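Local atomic coordinates of hydrolase (Burkholderia cenocepacia, PDB entry 4QKU), a protein that probably hydrolyses fumarylacetoacetate to fumarate and acetoacetate, the last step of phenylalanine and tyrosine breakdown, as a metal-dependent enzyme of the FAH family. Residues R54-A59 / P88-F93; A68-A73 / A110-D115; L219-E224 / D411-A416; A246-M251 / Q351-H356. One frame throughout, in Å; residues are numbered along the deposited sequence.

Contact 1: residues R54-A59 / P88-F93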
loop_
_atom_site.group_PDB
_atom_site.type_symbol
_atom_site.label_atom_id
_atom_site.label_comp_id
_atom_site.label_asym_id
_atom_site.label_seq_id
_atom_site.Cartn_x
_atom_site.Cartn_y
_atom_site.Cartn_z
ATOM N N ARG B 54 15.795 0.416 -19.245
ATOM C CA ARG B 54 15.055 1.546 -18.735
ATOM C C ARG B 54 15.927 2.404 -17.819
ATOM O O ARG B 54 16.683 1.887 -17.005
ATOM C CB ARG B 54 13.763 1.090 -18.038
ATOM C CG ARG B 54 13.963 0.395 -16.702
ATOM C CD ARG B 54 12.652 -0.136 -16.151
ATOM N NE ARG B 54 12.061 -1.155 -17.013
ATOM C CZ ARG B 54 10.822 -1.630 -16.867
ATOM N NH1 ARG B 54 10.030 -1.185 -15.904
ATOM N NH2 ARG B 54 10.356 -2.545 -17.709
ATOM N N ARG B 55 15.797 3.723 -17.955
ATOM C CA ARG B 55 16.639 4.664 -17.230
ATOM C C ARG B 55 16.011 6.060 -17.284
ATOM O O ARG B 55 15.073 6.277 -18.045
ATOM C CB ARG B 55 18.028 4.696 -17.862
ATOM C CG ARG B 55 18.031 5.195 -19.302
ATOM C CD ARG B 55 19.269 4.721 -20.045
ATOM N NE ARG B 55 19.282 5.163 -21.437
ATOM C CZ ARG B 55 18.733 4.515 -22.457
ATOM N NH1 ARG B 55 18.105 3.352 -22.298
ATOM N NH2 ARG B 55 18.805 5.047 -23.673
ATOM N N PRO B 56 16.516 6.998 -16.469
ATOM C CA PRO B 56 15.892 8.299 -16.345
ATOM C C PRO B 56 16.001 9.151 -17.569
ATOM O O PRO B 56 17.059 9.186 -18.200
ATOM C CB PRO B 56 16.664 8.959 -15.201
ATOM C CG PRO B 56 17.220 7.849 -14.428
ATOM C CD PRO B 56 17.573 6.822 -15.460
ATOM N N GLY B 57 14.909 9.838 -17.889
ATOM C CA GLY B 57 14.875 10.797 -19.003
ATOM C C GLY B 57 13.990 12.003 -18.748
ATOM O O GLY B 57 13.226 12.039 -17.782
ATOM N N VAL B 58 14.146 13.025 -19.581
ATOM C CA VAL B 58 13.357 14.277 -19.504
ATOM C C VAL B 58 12.829 14.594 -20.907
ATOM O O VAL B 58 13.576 14.546 -21.894
ATOM C CB VAL B 58 14.189 15.439 -18.977
ATOM C CG1 VAL B 58 13.474 16.781 -19.177
ATOM C CG2 VAL B 58 14.511 15.247 -17.511
ATOM N N ALA B 59 11.527 14.848 -20.989
ATOM C CA ALA B 59 10.868 15.112 -22.246
ATOM C C ALA B 59 11.143 16.533 -22.657
ATOM O O ALA B 59 11.115 17.440 -21.830
ATOM C CB ALA B 59 9.364 14.919 -22.107
ATOM N N PRO B 88 16.692 1.992 -12.600
ATOM C CA PRO B 88 15.511 1.796 -13.424
ATOM C C PRO B 88 14.283 2.598 -12.968
ATOM O O PRO B 88 13.232 2.507 -13.600
ATOM C CB PRO B 88 15.256 0.282 -13.297
ATOM C CG PRO B 88 15.725 -0.035 -11.933
ATOM C CD PRO B 88 16.913 0.851 -11.689
ATOM N N THR B 89 14.408 3.328 -11.856
ATOM C CA THR B 89 13.369 4.233 -11.404
ATOM C C THR B 89 13.982 5.551 -11.020
ATOM O O THR B 89 15.215 5.656 -10.880
ATOM C CB THR B 89 12.628 3.675 -10.191
ATOM O OG1 THR B 89 13.536 3.506 -9.101
ATOM C CG2 THR B 89 11.989 2.335 -10.524
ATOM N N LEU B 90 13.132 6.550 -10.827
ATOM C CA LEU B 90 13.583 7.876 -10.432
ATOM C C LEU B 90 13.724 8.040 -8.917
ATOM O O LEU B 90 14.166 9.090 -8.452
ATOM C CB LEU B 90 12.610 8.951 -10.964
ATOM C CG LEU B 90 12.495 9.188 -12.482
ATOM C CD1 LEU B 90 11.353 10.136 -12.807
ATOM C CD2 LEU B 90 13.796 9.703 -13.066
ATOM N N ASN B 91 13.332 7.042 -8.134
ATOM C CA ASN B 91 13.324 7.183 -6.644
ATOM C C ASN B 91 14.629 7.721 -6.073
ATOM O O ASN B 91 14.603 8.648 -5.279
ATOM C CB ASN B 91 13.015 5.852 -5.963
ATOM C CG ASN B 91 11.627 5.333 -6.294
ATOM O OD1 ASN B 91 11.302 5.094 -7.456
ATOM N ND2 ASN B 91 10.803 5.175 -5.284
ATOM N N ALA B 92 15.753 7.134 -6.491
ATOM C CA ALA B 92 17.071 7.514 -5.976
ATOM C C ALA B 92 17.390 8.948 -6.325
ATOM O O ALA B 92 17.852 9.713 -5.478
ATOM C CB ALA B 92 18.161 6.594 -6.505
ATOM N N PHE B 93 17.094 9.336 -7.553
ATOM C CA PHE B 93 17.260 10.712 -7.920
ATOM C C PHE B 93 16.390 11.602 -7.035
ATOM O O PHE B 93 16.871 12.587 -6.485
ATOM C CB PHE B 93 16.932 10.930 -9.397
ATOM C CG PHE B 93 16.823 12.381 -9.773
ATOM C CD1 PHE B 93 17.951 13.164 -9.884
ATOM C CD2 PHE B 93 15.585 12.969 -10.008
ATOM C CE1 PHE B 93 17.853 14.494 -10.239
ATOM C CE2 PHE B 93 15.483 14.305 -10.359
ATOM C CZ PHE B 93 16.617 15.067 -10.468
#
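The carbonyl oxygen of Pro-88 faces two methylenes of Arg-54: it lies 3.7 Å from CD and 3.8 Å from CG. Neither approach is a hydrogen bond; the oxygen rests against the aliphatic part of the chain, while the guanidinium is carried elsewhere, with Arg-54 NE 5.1 Å from Pro-88 O. The same methylenes also pack on the proline ring, Arg-54 CG coming to 3.6 Å from Pro-88 CB. Two torsions explain this. With chi1 at 72°, CG of Arg-54 sits between the backbone N and the carbonyl carbon, and a bend at chi3 (63°) then turns the charged end from the proline, so that CG and CD do the touching. Both residues are exposed, and this half of the contact is a surface one.

The other half is buried and wholly apolar. One methyl of Leu-90, CD2, lies 3.7 Å from Pro-56 CB and a little farther from its CG; the second methyl, CD1, points off, so a single branch makes the contact. The two side chains lie alongside one another, pointing opposite ways, although the backbones of 54-56 and 88-90 run only 24° apart.

Arg-55, between the two touching residues, directs its side chain to the other side of the strand, where it forms salt bridges with Asp-49 and Asp-66. Strand 55-60 lies between strands 44-49 and 63-66 in an antiparallel sheet. The loop leading into helix 91-95 runs alongside its beginning, and Leu-90 also touches Phe-44 of strand 44-49 and Ile-286 of strand 280-288.

Contact 2: residues A68-A73 / A110-D115; sequences AALARA and ALFSRD
Leu-70 and Leu-111 adopt nearly the same side-chain shape, and this brings their ends together. In each, CG stands opposite the backbone N (chi1 -151° in Leu-70, -166° in Leu-111), which sends the branch outward from its helix toward the other. The result is a small helix-to-helix contact in the N-terminal domain, between the short helix 67-72 and the last turn of helix 98-111. The distance from Leu-70 CA to Leu-111 CA, 10.6 Å, shows that the backbones stay well apart and that the gap is bridged by side chains alone.

The leucines meet tip to tip. A single methyl of Leu-111, CD2, faces the fork of Leu-70, at 4.1 Å from CD1 and 4.2 Å from CD2. Such nearly equal distances place it against both branches rather than one, whereas CD1 of Leu-111 stands 6.3 Å from Leu-70 CD1. These are ordinary methyl-to-methyl contacts; the buried area, 90 Å² over both sides, is small because few atoms take part.

Other elements complete the apolar cluster. Leu-119 of helix 117-120 touches all three residues of the contact, and Val-65 of strand 63-66 touches Leu-70 and Phe-112. Trp-26 lies at the end of the longer helix, its NE1 hydrogen-bonded to the carbonyl oxygen of Leu-111 and its ring meeting that of Phe-112 with the planes at about 30°.

Phe-112 presents its edge to Leu-70: Leu-70 CD2 lies near the plane of the ring, 4.4 Å from Phe-112 CE2.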
loop_
_atom_site.group_PDB
_atom_site.type_symbol
_atom_site.label_atom_id
_atom_site.label_comp_id
_atom_site.label_asym_id
_atom_site.label_seq_id
_atom_site.Cartn_x
_atom_site.Cartn_y
_atom_site.Cartn_z
ATOM N N ALA B 68 21.555 9.852 -18.055
ATOM C CA ALA B 68 22.786 9.095 -17.812
ATOM C C ALA B 68 23.843 9.437 -18.832
ATOM O O ALA B 68 24.967 9.774 -18.470
ATOM C CB ALA B 68 22.522 7.592 -17.841
ATOM N N ALA B 69 23.439 9.397 -20.104
ATOM C CA ALA B 69 24.321 9.744 -21.229
ATOM C C ALA B 69 24.825 11.171 -21.142
ATOM O O ALA B 69 25.985 11.454 -21.449
ATOM C CB ALA B 69 23.612 9.540 -22.558
ATOM N N LEU B 70 23.950 12.069 -20.726
ATOM C CA LEU B 70 24.325 13.472 -20.574
ATOM C C LEU B 70 25.359 13.610 -19.456
ATOM O O LEU B 70 26.317 14.387 -19.580
ATOM C CB LEU B 70 23.080 14.325 -20.307
ATOM C CG LEU B 70 23.091 15.772 -20.765
ATOM C CD1 LEU B 70 23.247 15.888 -22.278
ATOM C CD2 LEU B 70 21.811 16.461 -20.299
ATOM N N ALA B 71 25.186 12.825 -18.386
ATOM C CA ALA B 71 26.117 12.853 -17.252
ATOM C C ALA B 71 27.489 12.287 -17.641
ATOM O O ALA B 71 28.519 12.889 -17.330
ATOM C CB ALA B 71 25.552 12.108 -16.070
ATOM N N ARG B 72 27.495 11.175 -18.376
ATOM C CA ARG B 72 28.748 10.593 -18.857
ATOM C C ARG B 72 29.532 11.588 -19.711
ATOM O O ARG B 72 30.754 11.634 -19.624
ATOM C CB ARG B 72 28.504 9.294 -19.623
ATOM C CG ARG B 72 28.378 8.096 -18.709
ATOM C CD ARG B 72 28.393 6.786 -19.482
ATOM N NE ARG B 72 27.159 6.649 -20.254
ATOM C CZ ARG B 72 26.002 6.176 -19.763
ATOM N NH1 ARG B 72 24.930 6.109 -20.546
ATOM N NH2 ARG B 72 25.893 5.756 -18.492
ATOM N N ALA B 73 28.824 12.390 -20.512
ATOM C CA ALA B 73 29.440 13.452 -21.328
ATOM C C ALA B 73 29.825 14.716 -20.553
ATOM O O ALA B 73 30.360 15.647 -21.132
ATOM C CB ALA B 73 28.521 13.826 -22.473
ATOM N N ALA B 110 19.437 25.563 -19.342
ATOM C CA ALA B 110 20.533 26.353 -19.900
ATOM C C ALA B 110 21.087 25.685 -21.132
ATOM O O ALA B 110 21.254 26.289 -22.155
ATOM C CB ALA B 110 21.629 26.553 -18.862
ATOM N N LEU B 111 21.313 24.399 -21.033
ATOM C CA LEU B 111 21.892 23.631 -22.138
ATOM C C LEU B 111 21.018 23.577 -23.396
ATOM O O LEU B 111 21.537 23.594 -24.515
ATOM C CB LEU B 111 22.189 22.208 -21.659
ATOM C CG LEU B 111 23.091 21.405 -22.599
ATOM C CD1 LEU B 111 24.481 22.046 -22.680
ATOM C CD2 LEU B 111 23.167 19.953 -22.164
ATOM N N PHE B 112 19.701 23.502 -23.207
ATOM C CA PHE B 112 18.790 23.319 -24.326
ATOM C C PHE B 112 18.152 24.596 -24.767
ATOM O O PHE B 112 17.333 24.585 -25.672
ATOM C CB PHE B 112 17.737 22.258 -24.006
ATOM C CG PHE B 112 18.293 20.869 -23.981
ATOM C CD1 PHE B 112 18.531 20.196 -25.163
ATOM C CD2 PHE B 112 18.632 20.262 -22.783
ATOM C CE1 PHE B 112 19.077 18.930 -25.166
ATOM C CE2 PHE B 112 19.177 18.996 -22.773
ATOM C CZ PHE B 112 19.398 18.324 -23.976
ATOM N N SER B 113 18.561 25.703 -24.148
ATOM C CA SER B 113 18.205 27.040 -24.611
ATOM C C SER B 113 18.794 27.329 -25.996
ATOM O O SER B 113 19.982 27.075 -26.252
ATOM C CB SER B 113 18.709 28.100 -23.642
ATOM O OG SER B 113 17.838 28.234 -22.562
ATOM N N ARG B 114 17.979 27.939 -26.845
ATOM C CA ARG B 114 18.294 28.060 -28.267
ATOM C C ARG B 114 19.716 28.547 -28.575
ATOM O O ARG B 114 20.303 28.147 -29.583
ATOM C CB ARG B 114 17.286 28.977 -28.948
ATOM C CG ARG B 114 17.135 28.697 -30.430
ATOM C CD ARG B 114 16.627 29.869 -31.251
ATOM N NE ARG B 114 15.210 30.145 -31.051
ATOM C CZ ARG B 114 14.225 29.506 -31.676
ATOM N NH1 ARG B 114 14.479 28.510 -32.545
ATOM N NH2 ARG B 114 12.971 29.863 -31.414
ATOM N N ASP B 115 20.237 29.424 -27.715
ATOM C CA ASP B 115 21.497 30.101 -27.942
ATOM C C ASP B 115 22.732 29.420 -27.357
ATOM O O ASP B 115 23.850 29.884 -27.581
ATOM C CB ASP B 115 21.401 31.525 -27.411
ATOM C CG ASP B 115 20.394 32.366 -28.182
ATOM O OD1 ASP B 115 19.988 31.954 -29.294
ATOM O OD2 ASP B 115 20.023 33.453 -27.672
#

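Contact 3: residues L219-E224 / D411-A416; sequences LDIELE and DELTLA
This is a buried, mainly apolar contact between two sheets, in which Ile-221 and Leu-223 of strand 219-229 pack on Leu-413 and Leu-415 of strand 412-421. The strands belong to different mixed sheets of the C-terminal domain, whose layered arrangement is consistent with the β-sandwich roll of the FAH family. The spacing supports this reading: Leu-223 CA and Leu-415 CA are 7.0 Å apart, too far for paired neighbours in one sheet. The two pairs are spaced by two residues on both segments, so residues on the same face of each meet in turn.

At the first pair, the branch methyl CG2 of Ile-221 abuts Leu-413 CG at 3.3 Å, with CB and CD1 of the leucine each slightly farther off. So short a carbon-carbon distance is doubtful and may partly reflect the precision of the model. Ile-221 has CG1 between the backbone N and the carbonyl carbon (chi1 53°), which leaves CG2 on the side of Leu-413.

Glu-222 and Glu-224 start away from Leu-413 and Leu-415 and face the predicted calcium site. Glu-224 OE1 accepts a hydrogen bond from Gly-372 N, and the nearest atoms of its side chain are about 3 Å from those of Asp-149 and Asp-256, both also predicted calcium ligands.

At the second pair, Leu-223 CD1 is 3.7 Å from Leu-415 CG, while Leu-415 CD2 comes within 4.2 Å of the backbone oxygen Glu-224 O.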
loop_
_atom_site.group_PDB
_atom_site.type_symbol
_atom_site.label_atom_id
_atom_site.label_comp_id
_atom_site.label_asym_id
_atom_site.label_seq_id
_atom_site.Cartn_x
_atom_site.Cartn_y
_atom_site.Cartn_z
ATOM N N LEU B 219 -17.950 -0.984 -15.820
ATOM C CA LEU B 219 -16.573 -0.561 -15.800
ATOM C C LEU B 219 -16.496 0.947 -16.142
ATOM O O LEU B 219 -17.203 1.446 -17.029
ATOM C CB LEU B 219 -15.778 -1.391 -16.802
ATOM C CG LEU B 219 -14.282 -1.146 -16.838
ATOM C CD1 LEU B 219 -13.634 -1.407 -15.504
ATOM C CD2 LEU B 219 -13.652 -2.023 -17.892
ATOM N N ASP B 220 -15.653 1.659 -15.404
ATOM C CA ASP B 220 -15.669 3.098 -15.400
ATOM C C ASP B 220 -14.254 3.631 -15.231
ATOM O O ASP B 220 -13.341 2.913 -14.825
ATOM C CB ASP B 220 -16.585 3.610 -14.272
ATOM C CG ASP B 220 -17.000 5.089 -14.444
ATOM O OD1 ASP B 220 -16.628 5.731 -15.447
ATOM O OD2 ASP B 220 -17.721 5.612 -13.558
ATOM N N ILE B 221 -14.087 4.892 -15.605
ATOM C CA ILE B 221 -12.865 5.637 -15.342
ATOM C C ILE B 221 -13.078 6.507 -14.154
ATOM O O ILE B 221 -14.205 6.674 -13.683
ATOM C CB ILE B 221 -12.462 6.521 -16.534
ATOM C CG1 ILE B 221 -13.614 7.432 -16.998
ATOM C CG2 ILE B 221 -12.034 5.650 -17.687
ATOM C CD1 ILE B 221 -13.340 8.876 -16.732
ATOM N N GLU B 222 -11.977 7.037 -13.637
ATOM C CA GLU B 222 -12.043 8.131 -12.661
ATOM C C GLU B 222 -10.925 9.104 -12.964
ATOM O O GLU B 222 -9.749 8.793 -12.753
ATOM C CB GLU B 222 -11.924 7.596 -11.242
ATOM C CG GLU B 222 -13.199 6.944 -10.704
ATOM C CD GLU B 222 -13.282 6.980 -9.190
ATOM O OE1 GLU B 222 -14.396 7.259 -8.684
ATOM O OE2 GLU B 222 -12.240 6.749 -8.513
ATOM N N LEU B 223 -11.303 10.260 -13.516
ATOM C CA LEU B 223 -10.355 11.345 -13.772
ATOM C C LEU B 223 -9.787 11.961 -12.471
ATOM O O LEU B 223 -10.522 12.479 -11.652
ATOM C CB LEU B 223 -11.009 12.451 -14.600
ATOM C CG LEU B 223 -10.238 13.769 -14.750
ATOM C CD1 LEU B 223 -8.905 13.584 -15.460
ATOM C CD2 LEU B 223 -11.117 14.743 -15.510
ATOM N N GLU B 224 -8.474 11.874 -12.318
ATOM C CA GLU B 224 -7.786 12.349 -11.142
ATOM C C GLU B 224 -6.402 12.789 -11.537
ATOM O O GLU B 224 -5.937 12.496 -12.649
ATOM C CB GLU B 224 -7.603 11.224 -10.073
ATOM C CG GLU B 224 -8.833 10.394 -9.729
ATOM C CD GLU B 224 -8.644 9.549 -8.481
ATOM O OE1 GLU B 224 -7.760 9.877 -7.650
ATOM O OE2 GLU B 224 -9.412 8.569 -8.293
ATOM N N ASP B 411 -12.722 -0.444 -25.956
ATOM C CA ASP B 411 -12.669 1.033 -25.824
ATOM C C ASP B 411 -11.325 1.450 -25.280
ATOM O O ASP B 411 -10.772 0.761 -24.439
ATOM C CB ASP B 411 -13.741 1.570 -24.866
ATOM C CG ASP B 411 -15.137 1.452 -25.407
ATOM O OD1 ASP B 411 -15.298 1.062 -26.600
ATOM O OD2 ASP B 411 -16.097 1.710 -24.632
ATOM N N GLU B 412 -10.827 2.587 -25.755
ATOM C CA GLU B 412 -9.634 3.216 -25.235
ATOM C C GLU B 412 -10.058 4.514 -24.528
ATOM O O GLU B 412 -10.740 5.355 -25.119
ATOM C CB GLU B 412 -8.634 3.526 -26.353
ATOM C CG GLU B 412 -7.336 4.139 -25.844
ATOM C CD GLU B 412 -6.238 4.190 -26.902
ATOM O OE1 GLU B 412 -6.435 4.865 -27.937
ATOM O OE2 GLU B 412 -5.169 3.560 -26.708
ATOM N N LEU B 413 -9.676 4.623 -23.255
ATOM C CA LEU B 413 -9.928 5.820 -22.425
ATOM C C LEU B 413 -8.645 6.569 -22.231
ATOM O O LEU B 413 -7.635 5.974 -21.860
ATOM C CB LEU B 413 -10.486 5.429 -21.066
ATOM C CG LEU B 413 -11.996 5.143 -20.983
ATOM C CD1 LEU B 413 -12.786 6.424 -21.192
ATOM C CD2 LEU B 413 -12.452 4.060 -21.954
ATOM N N THR B 414 -8.678 7.866 -22.501
ATOM C CA THR B 414 -7.490 8.700 -22.380
ATOM C C THR B 414 -7.744 9.919 -21.474
ATOM O O THR B 414 -8.750 10.596 -21.595
ATOM C CB THR B 414 -6.984 9.144 -23.777
ATOM O OG1 THR B 414 -6.905 7.996 -24.637
ATOM C CG2 THR B 414 -5.602 9.746 -23.684
ATOM N N LEU B 415 -6.823 10.162 -20.563
ATOM C CA LEU B 415 -6.808 11.378 -19.767
ATOM C C LEU B 415 -5.720 12.248 -20.351
ATOM O O LEU B 415 -4.648 11.744 -20.698
ATOM C CB LEU B 415 -6.428 11.073 -18.323
ATOM C CG LEU B 415 -7.499 10.688 -17.296
ATOM C CD1 LEU B 415 -8.457 9.626 -17.810
ATOM C CD2 LEU B 415 -6.819 10.208 -16.016
ATOM N N ALA B 416 -6.003 13.538 -20.473
ATOM C CA ALA B 416 -5.006 14.501 -20.855
ATOM C C ALA B 416 -5.113 15.691 -19.911
ATOM O O ALA B 416 -6.168 15.970 -19.371
ATOM C CB ALA B 416 -5.215 14.945 -22.294
#

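Contact 4: residues A246-M251 / Q351-H356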
loop_
_atom_site.group_PDB
_atom_site.type_symbol
_atom_site.label_atom_id
_atom_site.label_comp_id
_atom_site.label_asym_id
_atom_site.label_seq_id
_atom_site.Cartn_x
_atom_site.Cartn_y
_atom_site.Cartn_z
ATOM N N ALA B 246 6.793 21.482 0.111
ATOM C CA ALA B 246 8.209 21.200 -0.027
ATOM C C ALA B 246 8.466 19.699 -0.115
ATOM O O ALA B 246 9.513 19.295 -0.616
ATOM C CB ALA B 246 9.013 21.786 1.130
ATOM N N HIS B 247 7.547 18.889 0.402
ATOM C CA HIS B 247 7.695 17.427 0.337
ATOM C C HIS B 247 7.235 16.780 -0.961
ATOM O O HIS B 247 7.340 15.540 -1.081
ATOM C CB HIS B 247 6.917 16.739 1.478
ATOM C CG HIS B 247 7.505 16.949 2.832
ATOM N ND1 HIS B 247 8.229 15.974 3.477
ATOM C CD2 HIS B 247 7.479 18.018 3.663
ATOM C CE1 HIS B 247 8.635 16.437 4.644
ATOM N NE2 HIS B 247 8.193 17.679 4.782
ATOM N N ILE B 248 6.703 17.572 -1.891
ATOM C CA ILE B 248 6.084 17.066 -3.103
ATOM C C ILE B 248 7.005 17.264 -4.284
ATOM O O ILE B 248 7.446 18.369 -4.531
ATOM C CB ILE B 248 4.751 17.786 -3.377
ATOM C CG1 ILE B 248 3.767 17.538 -2.233
ATOM C CG2 ILE B 248 4.145 17.340 -4.716
ATOM C CD1 ILE B 248 2.377 18.128 -2.443
ATOM N N PHE B 249 7.266 16.206 -5.037
ATOM C CA PHE B 249 8.142 16.296 -6.199
ATOM C C PHE B 249 7.401 16.783 -7.441
ATOM O O PHE B 249 7.842 17.714 -8.097
ATOM C CB PHE B 249 8.749 14.954 -6.517
ATOM C CG PHE B 249 9.635 14.946 -7.738
ATOM C CD1 PHE B 249 10.720 15.802 -7.828
ATOM C CD2 PHE B 249 9.424 14.027 -8.770
ATOM C CE1 PHE B 249 11.550 15.777 -8.937
ATOM C CE2 PHE B 249 10.266 13.982 -9.869
ATOM C CZ PHE B 249 11.335 14.856 -9.952
ATOM N N GLY B 250 6.272 16.168 -7.737
ATOM C CA GLY B 250 5.557 16.509 -8.936
ATOM C C GLY B 250 4.232 15.799 -9.046
ATOM O O GLY B 250 3.786 15.156 -8.108
ATOM N N MET B 251 3.612 15.931 -10.209
ATOM C CA MET B 251 2.260 15.447 -10.443
ATOM C C MET B 251 2.193 14.618 -11.720
ATOM O O MET B 251 3.037 14.742 -12.607
ATOM C CB MET B 251 1.286 16.611 -10.589
ATOM C CG MET B 251 1.012 17.404 -9.326
ATOM S SD MET B 251 -0.281 18.681 -9.521
ATOM C CE MET B 251 -1.643 17.701 -10.137
ATOM N N GLN B 351 -2.988 20.118 2.067
ATOM C CA GLN B 351 -3.905 19.734 3.142
ATOM C C GLN B 351 -4.051 18.242 3.191
ATOM O O GLN B 351 -4.178 17.642 4.270
ATOM C CB GLN B 351 -5.282 20.380 2.948
ATOM C CG GLN B 351 -5.268 21.902 3.087
ATOM C CD GLN B 351 -6.610 22.548 2.736
ATOM O OE1 GLN B 351 -7.175 22.309 1.656
ATOM N NE2 GLN B 351 -7.115 23.377 3.635
ATOM N N GLN B 352 -4.045 17.608 2.023
ATOM C CA GLN B 352 -4.134 16.166 2.002
ATOM C C GLN B 352 -2.897 15.583 2.661
ATOM O O GLN B 352 -3.001 14.656 3.455
ATOM C CB GLN B 352 -4.278 15.635 0.575
ATOM C CG GLN B 352 -5.584 16.015 -0.098
ATOM C CD GLN B 352 -5.589 15.879 -1.617
ATOM O OE1 GLN B 352 -4.542 15.857 -2.269
ATOM N NE2 GLN B 352 -6.794 15.830 -2.190
ATOM N N LEU B 353 -1.730 16.123 2.357
ATOM C CA LEU B 353 -0.489 15.542 2.845
ATOM C C LEU B 353 -0.382 15.777 4.348
ATOM O O LEU B 353 0.041 14.879 5.125
ATOM C CB LEU B 353 0.717 16.108 2.079
ATOM C CG LEU B 353 2.073 15.527 2.420
ATOM C CD1 LEU B 353 2.049 14.011 2.291
ATOM C CD2 LEU B 353 3.179 16.089 1.540
ATOM N N ALA B 354 -0.803 16.964 4.784
ATOM C CA ALA B 354 -0.848 17.252 6.229
ATOM C C ALA B 354 -1.794 16.276 6.942
ATOM O O ALA B 354 -1.472 15.733 8.010
ATOM C CB ALA B 354 -1.273 18.690 6.488
ATOM N N HIS B 355 -2.960 16.040 6.351
ATOM C CA HIS B 355 -3.940 15.169 7.000
ATOM C C HIS B 355 -3.462 13.723 7.031
ATOM O O HIS B 355 -3.663 13.034 8.011
ATOM C CB HIS B 355 -5.298 15.276 6.323
ATOM C CG HIS B 355 -6.336 14.406 6.936
ATOM N ND1 HIS B 355 -6.878 14.664 8.171
ATOM C CD2 HIS B 355 -6.903 13.257 6.511
ATOM C CE1 HIS B 355 -7.749 13.718 8.476
ATOM N NE2 HIS B 355 -7.806 12.870 7.472
ATOM N N HIS B 356 -2.809 13.294 5.964
ATOM C CA HIS B 356 -2.203 11.961 5.905
ATOM C C HIS B 356 -1.249 11.712 7.064
ATOM O O HIS B 356 -1.139 10.572 7.531
ATOM C CB HIS B 356 -1.388 11.781 4.609
ATOM C CG HIS B 356 -1.316 10.368 4.109
ATOM N ND1 HIS B 356 -1.079 9.292 4.933
ATOM C CD2 HIS B 356 -1.412 9.862 2.858
ATOM C CE1 HIS B 356 -1.087 8.178 4.223
ATOM N NE2 HIS B 356 -1.272 8.500 2.957
#
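A helix packed against the start of a β-strand forms this contact: Leu-353 of helix 349-357 reaches over to His-247 and Ile-248, where a short 3-10 turn leads into strand 248-259. One methyl does the touching. Leu-353 CD2 lies 3.8 Å from CB of His-247 and 4.1 Å from CG1 of Ile-248, so it rests between two consecutive residues. With chi1 at -176°, the branch of Leu-353 extends straight from the helix toward the strand, and the leucine and isoleucine overlap side by side, pointing contrary ways. The spacing of the backbones, 8.8 Å between His-247 CA and Leu-353 CA, agrees with contact made by side chains, the leucine supplying its end.

Just beyond Ile-248 the strand has a classic β bulge, in which Phe-249 and Gly-250 both face Ile-228 of the neighbouring strand 219-229. The helix also looks outward to the dimer partner: His-355 O accepts a hydrogen bond from Asn-274 ND2 of the second subunit, and the ring of His-356 meets Phe-273 of that subunit edge to face. Leu-353 also packs on Met-369 of strand 368-370.

The histidine contributes its methylene rather than its ring: His-247 CG is 4.6 Å from Leu-353 CD2. Its ND1 donates a hydrogen bond to the carbonyl oxygen of Lys-231, which places the proton on that nitrogen and limits rotation of the ring. The link between helix and strand therefore rests on van der Waals contact and the burial of 93 Å² of mainly apolar surface, without a directional bond, while ND1 of His-247 is satisfied by Lys-231 O.

In the fold
Contacts 2, 3 and 4 are buried, whereas contact 1 pairs a buried half with an exposed one, and it alone uses the methylenes of a charged side chain. Contacts 1 and 2 share the N-terminal region; their segments alternate along the chain but stay about 5 Å apart at the nearest atoms. Contacts 3 and 4 belong to the C-terminal region and use neighbouring strands, 219-229 and 248-259, of one sheet, though only contact 3 adjoins the predicted metal site. One place where the two regions meet is between contacts 1 and 4, Phe-93 CE2 lying 4.2 Å from Phe-249 CZ. Sheet-to-sheet packing in contact 3 buries over twice the area of either contact 2 or 4.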